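Side-chain contacts in lipopolysaccharide export system protein LptH (Pseudomonas aeruginosa, PDB 4UU4), which binds lipopolysaccharide and is required for its translocation from the inner to the outer membrane, perhaps as part of a bridge across the periplasm: residues 136-141 with 145-150; 107-112 with 116-121; 40-43 with 48-51; 69-74 with 80-85. All blocks are in the same frame, centred on the assembly; numbering follows the deposited sequence.

Contact 1 of 4, residues 136-141 with 145-150; sequences EKIVYD and QIVNAG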
# COMPACT_ATOMS: atom_id res chain seq x y z
N GLU A 136 10.99 1.71 9.53
CA GLU A 136 10.10 0.81 10.25
C GLU A 136 8.67 1.03 9.78
O GLU A 136 7.87 0.09 9.72
CB GLU A 136 10.20 1.05 11.76
CG GLU A 136 10.72 -0.13 12.56
CD GLU A 136 10.69 0.12 14.05
OE1 GLU A 136 9.79 0.87 14.50
OE2 GLU A 136 11.55 -0.42 14.78
N LYS A 137 8.35 2.28 9.47
CA LYS A 137 7.01 2.64 9.04
C LYS A 137 6.99 3.86 8.12
O LYS A 137 7.55 4.91 8.45
CB LYS A 137 6.12 2.88 10.27
CG LYS A 137 4.77 3.49 9.95
CD LYS A 137 3.96 3.71 11.21
CE LYS A 137 2.71 4.52 10.91
NZ LYS A 137 1.72 4.47 12.02
N ILE A 138 6.35 3.71 6.96
CA ILE A 138 6.29 4.80 5.99
C ILE A 138 4.85 5.13 5.59
O ILE A 138 4.14 4.29 5.07
CB ILE A 138 7.10 4.48 4.72
CG1 ILE A 138 8.58 4.36 5.05
CG2 ILE A 138 6.88 5.55 3.68
CD1 ILE A 138 9.45 4.12 3.84
N VAL A 139 4.44 6.37 5.83
CA VAL A 139 3.11 6.81 5.45
C VAL A 139 3.17 7.63 4.17
O VAL A 139 4.00 8.53 4.04
CB VAL A 139 2.46 7.63 6.58
CG1 VAL A 139 1.00 7.91 6.25
CG2 VAL A 139 2.58 6.88 7.89
N TYR A 140 2.30 7.33 3.21
CA TYR A 140 2.35 7.97 1.90
C TYR A 140 1.02 8.58 1.46
O TYR A 140 0.07 7.86 1.13
CB TYR A 140 2.86 6.97 0.86
CG TYR A 140 2.92 7.53 -0.55
CD1 TYR A 140 3.53 8.74 -0.82
CD2 TYR A 140 2.37 6.83 -1.61
CE1 TYR A 140 3.59 9.25 -2.10
CE2 TYR A 140 2.43 7.32 -2.90
CZ TYR A 140 3.03 8.53 -3.14
OH TYR A 140 3.08 9.03 -4.42
N ASP A 141 0.97 9.90 1.47
CA ASP A 141 -0.15 10.63 0.90
C ASP A 141 -0.03 10.58 -0.62
O ASP A 141 0.96 11.04 -1.17
CB ASP A 141 -0.14 12.08 1.39
CG ASP A 141 -1.40 12.85 1.01
OD1 ASP A 141 -1.81 12.81 -0.17
OD2 ASP A 141 -1.99 13.49 1.91
N GLN A 145 1.34 13.88 -2.25
CA GLN A 145 2.61 13.21 -2.56
C GLN A 145 3.65 13.44 -1.46
O GLN A 145 4.83 13.67 -1.73
CB GLN A 145 3.14 13.62 -3.94
CG GLN A 145 2.30 13.10 -5.10
CD GLN A 145 2.89 13.45 -6.45
OE1 GLN A 145 4.10 13.37 -6.66
NE2 GLN A 145 2.03 13.84 -7.38
N ILE A 146 3.19 13.37 -0.21
CA ILE A 146 4.07 13.53 0.95
C ILE A 146 4.44 12.18 1.55
O ILE A 146 3.57 11.36 1.85
CB ILE A 146 3.43 14.43 2.03
CG1 ILE A 146 3.12 15.81 1.45
CG2 ILE A 146 4.35 14.55 3.24
CD1 ILE A 146 2.64 16.83 2.47
N VAL A 147 5.73 11.94 1.72
CA VAL A 147 6.20 10.69 2.30
C VAL A 147 6.79 10.90 3.69
O VAL A 147 7.80 11.58 3.86
CB VAL A 147 7.22 10.00 1.38
CG1 VAL A 147 7.40 8.55 1.78
CG2 VAL A 147 6.78 10.11 -0.08
N ASN A 148 6.13 10.32 4.69
CA ASN A 148 6.63 10.28 6.05
C ASN A 148 7.35 8.97 6.32
O ASN A 148 6.91 7.91 5.87
CB ASN A 148 5.48 10.42 7.06
CG ASN A 148 4.83 11.78 7.02
OD1 ASN A 148 5.38 12.76 7.51
ND2 ASN A 148 3.62 11.84 6.45
N ALA A 149 8.45 9.04 7.06
CA ALA A 149 9.18 7.85 7.45
C ALA A 149 9.55 7.93 8.92
O ALA A 149 9.99 8.98 9.40
CB ALA A 149 10.42 7.68 6.60
N GLY A 150 9.38 6.83 9.65
CA GLY A 150 9.65 6.83 11.07
C GLY A 150 9.47 5.46 11.67
O GLY A 150 9.53 4.46 10.97
O HOH W 1 12.46 3.46 11.12
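Y140 and V147 meet on the face of the sheet that also carries I138 and A149. The Y140 side chain leaves CB with its ring carbon CG trans to the backbone nitrogen (chi1 178°), which carries one long side of the ring past the partner strand. On that side CD1 lies 3.6 Å from V147 CG2, with the carbonyl oxygen of I146 also close by. Farther out, CE1 still touches the same V147 methyl and comes 4.1 Å from Q145 CA. At the tip, the hydroxyl passes loosely beside Q145 CG, but its polar partner is Q93, whose side-chain amide hydrogen-bonds to it from the opposing sheet. The other V147 branch, CG1, turns to I138 and packs 3.6 Å from its CG2, while A149 CB approaches I138 CG1. V147 thus fits between two side chains of the opposite strand, one methyl to each.

The two strands run antiparallel, their directions 169° apart. V139 and N148 exchange N-H and C=O groups in a hydrogen-bonded pair, each bond 2.9 Å from N to O, and their CB atoms meet on the opposite face. Beyond the last such pair, K137 with G150, one water accepts from E136 N and donates to G150 O. The E136 carboxylate accepts from the backbone N of R161 and A152 and forms a salt bridge with R151, whereas D141 OD1 receives the backbone N-H groups of Q143 and R144 in the turn. Strand 137-141 is flanked by 147-150 and 117-121, and I138 faces A124 and V126 of strand 124-128 across the jellyroll interior.

Contact 2 of 4, residues 107-112 with 116-121; sequences LTIQYF and NRVVLI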
# COMPACT_ATOMS: atom_id res chain seq x y z
N LEU A 107 5.97 -5.36 4.78
CA LEU A 107 5.36 -6.58 5.29
C LEU A 107 3.85 -6.42 5.40
O LEU A 107 3.10 -7.31 4.99
CB LEU A 107 5.98 -7.00 6.62
CG LEU A 107 6.93 -8.20 6.52
CD1 LEU A 107 7.86 -8.05 5.33
CD2 LEU A 107 7.73 -8.39 7.81
N THR A 108 3.39 -5.29 5.93
CA THR A 108 1.96 -4.98 5.87
C THR A 108 1.74 -3.65 5.16
O THR A 108 2.42 -2.67 5.44
CB THR A 108 1.31 -4.94 7.28
OG1 THR A 108 1.45 -6.22 7.90
CG2 THR A 108 -0.16 -4.58 7.19
N ILE A 109 0.79 -3.61 4.22
CA ILE A 109 0.47 -2.34 3.56
C ILE A 109 -1.02 -2.04 3.69
O ILE A 109 -1.85 -2.87 3.38
CB ILE A 109 0.84 -2.35 2.07
CG1 ILE A 109 2.35 -2.50 1.88
CG2 ILE A 109 0.36 -1.08 1.38
CD1 ILE A 109 2.78 -2.53 0.42
N GLN A 110 -1.37 -0.84 4.15
CA GLN A 110 -2.77 -0.45 4.19
C GLN A 110 -3.02 0.70 3.23
O GLN A 110 -2.33 1.71 3.28
CB GLN A 110 -3.17 -0.03 5.59
CG GLN A 110 -2.87 -1.06 6.65
CD GLN A 110 -3.08 -0.51 8.04
OE1 GLN A 110 -2.23 0.19 8.58
NE2 GLN A 110 -4.23 -0.84 8.64
N TYR A 111 -3.99 0.53 2.34
CA TYR A 111 -4.36 1.58 1.41
C TYR A 111 -5.69 2.19 1.84
O TYR A 111 -6.76 1.67 1.51
CB TYR A 111 -4.40 1.06 -0.03
CG TYR A 111 -4.88 2.07 -1.06
CD1 TYR A 111 -4.51 3.41 -0.97
CD2 TYR A 111 -5.68 1.68 -2.12
CE1 TYR A 111 -4.94 4.33 -1.90
CE2 TYR A 111 -6.11 2.59 -3.06
CZ TYR A 111 -5.74 3.91 -2.95
OH TYR A 111 -6.18 4.81 -3.89
N PHE A 112 -5.60 3.28 2.59
CA PHE A 112 -6.77 4.00 3.07
C PHE A 112 -7.33 4.87 1.94
O PHE A 112 -7.05 6.06 1.86
CB PHE A 112 -6.40 4.87 4.28
CG PHE A 112 -6.11 4.07 5.53
CD1 PHE A 112 -7.13 3.70 6.39
CD2 PHE A 112 -4.81 3.69 5.84
CE1 PHE A 112 -6.86 2.97 7.54
CE2 PHE A 112 -4.54 2.96 6.98
CZ PHE A 112 -5.56 2.60 7.83
N ASN A 116 -6.74 8.82 0.97
CA ASN A 116 -5.55 8.91 0.11
C ASN A 116 -4.27 8.68 0.91
O ASN A 116 -3.35 9.50 0.88
CB ASN A 116 -5.48 10.25 -0.63
CG ASN A 116 -6.58 10.41 -1.66
OD1 ASN A 116 -7.04 9.44 -2.26
ND2 ASN A 116 -7.01 11.65 -1.87
N ARG A 117 -4.23 7.57 1.65
CA ARG A 117 -3.09 7.27 2.51
C ARG A 117 -2.66 5.81 2.43
O ARG A 117 -3.47 4.90 2.56
CB ARG A 117 -3.39 7.64 3.96
CG ARG A 117 -2.49 8.74 4.51
CD ARG A 117 -3.15 9.49 5.65
NE ARG A 117 -2.72 10.88 5.71
CZ ARG A 117 -3.25 11.85 4.97
NH1 ARG A 117 -4.21 11.58 4.10
NH2 ARG A 117 -2.80 13.10 5.08
N VAL A 118 -1.37 5.60 2.19
CA VAL A 118 -0.82 4.25 2.13
C VAL A 118 0.24 4.07 3.21
O VAL A 118 1.33 4.63 3.12
CB VAL A 118 -0.18 3.96 0.76
CG1 VAL A 118 0.18 2.50 0.66
CG2 VAL A 118 -1.13 4.36 -0.36
N VAL A 119 -0.07 3.27 4.23
CA VAL A 119 0.89 3.03 5.30
C VAL A 119 1.58 1.66 5.20
O VAL A 119 0.93 0.62 5.19
CB VAL A 119 0.28 3.26 6.71
CG1 VAL A 119 -1.08 2.61 6.81
CG2 VAL A 119 1.22 2.74 7.79
N LEU A 120 2.90 1.71 5.12
CA LEU A 120 3.75 0.53 5.02
C LEU A 120 4.38 0.27 6.38
O LEU A 120 5.01 1.15 6.96
CB LEU A 120 4.85 0.77 3.98
CG LEU A 120 4.37 1.35 2.65
CD1 LEU A 120 5.09 2.64 2.32
CD2 LEU A 120 4.56 0.34 1.53
N ILE A 121 4.19 -0.94 6.90
CA ILE A 121 4.75 -1.31 8.19
C ILE A 121 5.79 -2.38 7.87
O ILE A 121 5.75 -2.99 6.80
CB ILE A 121 3.64 -1.55 9.24
CG1 ILE A 121 2.79 -0.29 9.43
CG2 ILE A 121 4.23 -1.98 10.57
CD1 ILE A 121 1.98 -0.28 10.70
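A beta-hairpin in the middle of one jellyroll sheet brings F112 against R117 and V119, and it is framed by a bulge at each end. Next to the turn, N116 and R117 both face F112 in a G1 bulge; at the far end, L107 and T108 both face I121 in a classic bulge, where the chain turns a corner between sheets. The T108 N to I121 O bond there is weak, but I121 N reaches T108 O in the carbonyl plane with a nearly straight hydrogen bond (171°). In the middle Q110 and V119 exchange two backbone bonds of 2.9 Å, N to O.

The face bearing Q110 gathers around V119 CG1. This methyl sits between the backbone N and the carbonyl carbon (chi1 45°), a position that turns it to the opposite strand. It meets the F112 ring at its edge and in plane, 3.5 Å from CE2, and the extended Q110 side chain runs alongside it, with CB 3.6 Å away. R117 O also lies at the F112 ring edge, 3.7 Å from CD2.

On the other face, V118 divides its methyls: CG1 packs 3.7 Å from I109 CG2, and CG2 lies 3.6 Å from Y111 CD1. I109 and L120 run side by side, L120 CD2 touching both CG1 and CD1 of I109. I109 and V118 also touch Y91 of the opposing sheet. The contact is therefore chemically two-sided: the side-chain atoms that meet on the inward face are all carbon, whereas on the other V119 and the F112 ring pack beside the amide-bearing chain of Q110, and the R117 guanidinium leads away to a long, weak ion pair with D141.

Contact 3 of 4, residues 40-43 with 48-51; sequences AELD and VAVY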
# COMPACT_ATOMS: atom_id res chain seq x y z
N ALA A 40 -11.63 -16.16 -2.84
CA ALA A 40 -12.22 -14.97 -2.25
C ALA A 40 -13.40 -15.34 -1.36
O ALA A 40 -14.09 -16.31 -1.63
CB ALA A 40 -12.66 -14.00 -3.32
N GLU A 41 -13.62 -14.56 -0.31
CA GLU A 41 -14.82 -14.71 0.50
C GLU A 41 -15.41 -13.34 0.81
O GLU A 41 -14.73 -12.48 1.37
CB GLU A 41 -14.55 -15.47 1.79
CG GLU A 41 -15.82 -15.66 2.60
CD GLU A 41 -15.76 -16.80 3.60
OE1 GLU A 41 -14.67 -17.38 3.80
OE2 GLU A 41 -16.82 -17.12 4.18
N LEU A 42 -16.66 -13.13 0.45
CA LEU A 42 -17.28 -11.83 0.65
C LEU A 42 -18.39 -11.84 1.70
O LEU A 42 -19.39 -12.54 1.56
CB LEU A 42 -17.81 -11.29 -0.68
CG LEU A 42 -18.68 -10.04 -0.65
CD1 LEU A 42 -17.82 -8.89 -0.20
CD2 LEU A 42 -19.24 -9.74 -2.01
N ASP A 43 -18.20 -11.05 2.75
CA ASP A 43 -19.23 -10.89 3.77
C ASP A 43 -19.94 -9.57 3.56
O ASP A 43 -19.58 -8.56 4.15
CB ASP A 43 -18.61 -10.96 5.17
CG ASP A 43 -19.58 -11.48 6.20
OD1 ASP A 43 -20.80 -11.26 6.05
OD2 ASP A 43 -19.12 -12.12 7.17
N VAL A 48 -16.96 -6.82 4.42
CA VAL A 48 -15.56 -7.21 4.41
C VAL A 48 -15.32 -8.34 3.41
O VAL A 48 -16.11 -9.28 3.33
CB VAL A 48 -15.10 -7.64 5.82
CG1 VAL A 48 -13.73 -8.30 5.78
CG2 VAL A 48 -15.11 -6.45 6.76
N ALA A 49 -14.25 -8.23 2.63
CA ALA A 49 -13.91 -9.27 1.67
C ALA A 49 -12.46 -9.71 1.83
O ALA A 49 -11.57 -8.87 1.92
CB ALA A 49 -14.16 -8.79 0.26
N VAL A 50 -12.21 -11.01 1.86
CA VAL A 50 -10.81 -11.46 1.90
C VAL A 50 -10.42 -12.34 0.71
O VAL A 50 -11.08 -13.32 0.39
CB VAL A 50 -10.41 -12.10 3.25
CG1 VAL A 50 -11.46 -13.07 3.73
CG2 VAL A 50 -9.05 -12.78 3.15
N TYR A 51 -9.32 -11.95 0.05
CA TYR A 51 -8.80 -12.62 -1.13
C TYR A 51 -7.45 -13.26 -0.83
O TYR A 51 -6.59 -12.66 -0.18
CB TYR A 51 -8.64 -11.61 -2.27
CG TYR A 51 -9.88 -10.78 -2.55
CD1 TYR A 51 -10.12 -9.61 -1.84
CD2 TYR A 51 -10.78 -11.15 -3.54
CE1 TYR A 51 -11.25 -8.84 -2.09
CE2 TYR A 51 -11.91 -10.39 -3.80
CZ TYR A 51 -12.13 -9.24 -3.07
OH TYR A 51 -13.25 -8.48 -3.33
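V48 O accepts the shortest hydrogen bond of this hairpin, from D43 N at 2.8 Å, with the donor nearly on the line of the carbonyl bond. The same oxygen also has D43 CB 3.5 Å away, while the aspartate carboxylate leads off from the partner strand. The return bond, V48 N to D43 O, is longer at 3.2 Å, and its donor is tilted 35° from the carbonyl plane. One pair farther from the turn, E41 and V50 repeat the exchange more evenly, with E41 N to V50 O at 2.9 Å and V50 N to E41 O at 3.0 Å. Between these pairs A49 CA directs its C-H at E41 O; beyond E41, A40 CA does the same to V50 O.

Side-chain contacts are sparse and concentrated on the face of A40, L42, A49 and Y51. The A40 methyl meets the Y51 ring obliquely, its CB 3.4 Å from Y51 CD2, with CE2 next nearest. L42 has CG trans to N (chi1 170°), and its CD1 reaches across to lie beside A49 CB at 3.7 Å. At the far flank of the Y51 ring, near CE1, L71 of strand 68-72 packs against the tyrosine, and A49 and Y51 are bonded through their backbones to L71 and V69. With little beyond a methyl against a ring and a leucine branch beside an alanine, cohesion between 40-43 and 48-51 comes chiefly from the backbone, as suits an outermost strand whose side chains are largely exposed.

Contact 4 of 4, residues 69-74 with 80-85; sequences VTLKQD and EVVTSV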
# COMPACT_ATOMS: atom_id res chain seq x y z
N VAL A 69 -5.21 -10.37 1.01
CA VAL A 69 -5.73 -9.01 0.96
C VAL A 69 -7.15 -8.91 1.53
O VAL A 69 -8.01 -9.70 1.19
CB VAL A 69 -5.69 -8.46 -0.48
CG1 VAL A 69 -6.31 -7.07 -0.55
CG2 VAL A 69 -4.24 -8.41 -0.96
N THR A 70 -7.37 -7.94 2.40
CA THR A 70 -8.70 -7.71 2.94
C THR A 70 -9.20 -6.32 2.55
O THR A 70 -8.49 -5.33 2.74
CB THR A 70 -8.73 -7.83 4.47
OG1 THR A 70 -8.25 -9.12 4.86
CG2 THR A 70 -10.14 -7.64 4.99
N LEU A 71 -10.41 -6.26 2.00
CA LEU A 71 -11.08 -4.99 1.74
C LEU A 71 -12.14 -4.75 2.80
O LEU A 71 -12.99 -5.61 3.04
CB LEU A 71 -11.77 -5.00 0.38
CG LEU A 71 -11.00 -5.53 -0.82
CD1 LEU A 71 -11.76 -5.24 -2.11
CD2 LEU A 71 -9.62 -4.94 -0.89
N LYS A 72 -12.08 -3.58 3.44
CA LYS A 72 -13.13 -3.19 4.36
C LYS A 72 -13.97 -2.11 3.70
O LYS A 72 -13.42 -1.18 3.11
CB LYS A 72 -12.55 -2.70 5.68
CG LYS A 72 -11.71 -3.75 6.41
CD LYS A 72 -11.12 -3.18 7.69
CE LYS A 72 -10.30 -4.23 8.44
NZ LYS A 72 -9.02 -4.59 7.76
N GLN A 73 -15.28 -2.24 3.81
CA GLN A 73 -16.22 -1.33 3.15
C GLN A 73 -16.77 -0.30 4.14
O GLN A 73 -16.98 -0.60 5.31
CB GLN A 73 -17.36 -2.13 2.53
CG GLN A 73 -18.29 -1.35 1.63
CD GLN A 73 -19.22 -2.24 0.84
OE1 GLN A 73 -19.10 -3.46 0.86
NE2 GLN A 73 -20.16 -1.62 0.13
N ASP A 74 -17.00 0.92 3.67
CA ASP A 74 -17.58 1.96 4.51
C ASP A 74 -18.96 2.35 4.00
O ASP A 74 -19.48 1.74 3.08
CB ASP A 74 -16.65 3.19 4.63
CG ASP A 74 -16.70 4.13 3.41
OD1 ASP A 74 -17.36 3.83 2.39
OD2 ASP A 74 -16.05 5.19 3.48
N GLU A 80 -13.07 1.36 2.38
CA GLU A 80 -12.38 2.48 3.00
C GLU A 80 -10.92 2.15 3.30
O GLU A 80 -10.12 3.04 3.60
CB GLU A 80 -13.08 2.92 4.28
CG GLU A 80 -12.94 1.94 5.44
CD GLU A 80 -12.98 2.64 6.78
OE1 GLU A 80 -12.67 3.85 6.83
OE2 GLU A 80 -13.30 1.98 7.79
N VAL A 81 -10.57 0.87 3.21
CA VAL A 81 -9.19 0.45 3.39
C VAL A 81 -8.92 -0.93 2.77
O VAL A 81 -9.72 -1.87 2.91
CB VAL A 81 -8.77 0.46 4.89
CG1 VAL A 81 -9.60 -0.52 5.71
CG2 VAL A 81 -7.27 0.17 5.03
N VAL A 82 -7.79 -1.02 2.08
CA VAL A 82 -7.34 -2.26 1.47
C VAL A 82 -6.05 -2.69 2.15
O VAL A 82 -5.00 -2.09 1.92
CB VAL A 82 -7.07 -2.07 -0.03
CG1 VAL A 82 -6.53 -3.35 -0.65
CG2 VAL A 82 -8.33 -1.61 -0.75
N THR A 83 -6.11 -3.72 2.99
CA THR A 83 -4.91 -4.18 3.68
C THR A 83 -4.31 -5.41 3.00
O THR A 83 -4.98 -6.43 2.86
CB THR A 83 -5.19 -4.52 5.15
OG1 THR A 83 -5.81 -3.40 5.79
CG2 THR A 83 -3.90 -4.86 5.88
N SER A 84 -3.06 -5.30 2.58
CA SER A 84 -2.34 -6.41 1.97
C SER A 84 -1.20 -6.93 2.85
O SER A 84 -0.52 -6.15 3.54
CB SER A 84 -1.79 -6.01 0.59
OG SER A 84 -1.12 -7.10 -0.03
N VAL A 85 -0.99 -8.24 2.79
CA VAL A 85 0.09 -8.90 3.52
C VAL A 85 0.81 -9.90 2.61
O VAL A 85 0.16 -10.76 1.98
CB VAL A 85 -0.44 -9.65 4.76
CG1 VAL A 85 0.58 -10.65 5.27
CG2 VAL A 85 -0.85 -8.67 5.85
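K72 faces two residues at once, E80 and V81, in a classic beta bulge that opens the hairpin of strands 68-72 and 81-85 toward its turn, where residues 78-79 are not modelled. K72 N gives V81 O an almost straight hydrogen bond (3.0 Å, 176°), and K72 O receives E80 N at 2.7 Å. Farther along, T70 and T83 trade two bonds, both in the carbonyl planes.

The lysine chain lies beside V81, with K72 CB 3.7 Å from V81 CG1 and K72 CD 3.6 Å from V81 CG1. A bend at the last torsion (chi4 71°) then takes NZ toward T83, its distance to OG1 being a long 3.9 Å.

On the opposite face V82 CG1 is shared by L71 CD2, 3.5 Å off, and V69 CG1, 3.7 Å off. The second V69 methyl, CG2, touches S84 OG. V69 also packs on V55 and V57 of the opposing sheet.

Near the turn the CB atoms of D74 and E80 meet, less certainly because D74 is poorly ordered; D74 OD1 accepts from G77 N. Mainly apolar branches thus meet on the inward side, where the S84 hydroxyl is satisfied by T65 O, and the other face mixes V81 methyls with the lysine chain and threonine hydroxyls.

The four hairpins follow one another along the chain and build a single antiparallel sheet of the jellyroll, in the order contact 3, contact 4, contact 2, contact 1. Backbone bonds sew each to the next: Y51 N to V69 O (2.8 Å) joins contacts 3 and 4, I109 O to S84 N (2.8 Å) contacts 4 and 2, and I138 O to L120 N (2.9 Å) contacts 2 and 1. The centres of contacts 1 and 3 lie about 28 Å apart, at opposite ends of the row. The inward face lined by V69, V82, I109, V118 and I138 is consistent with the apolar interior through which LptA-family proteins are thought to carry lipopolysaccharide acyl chains.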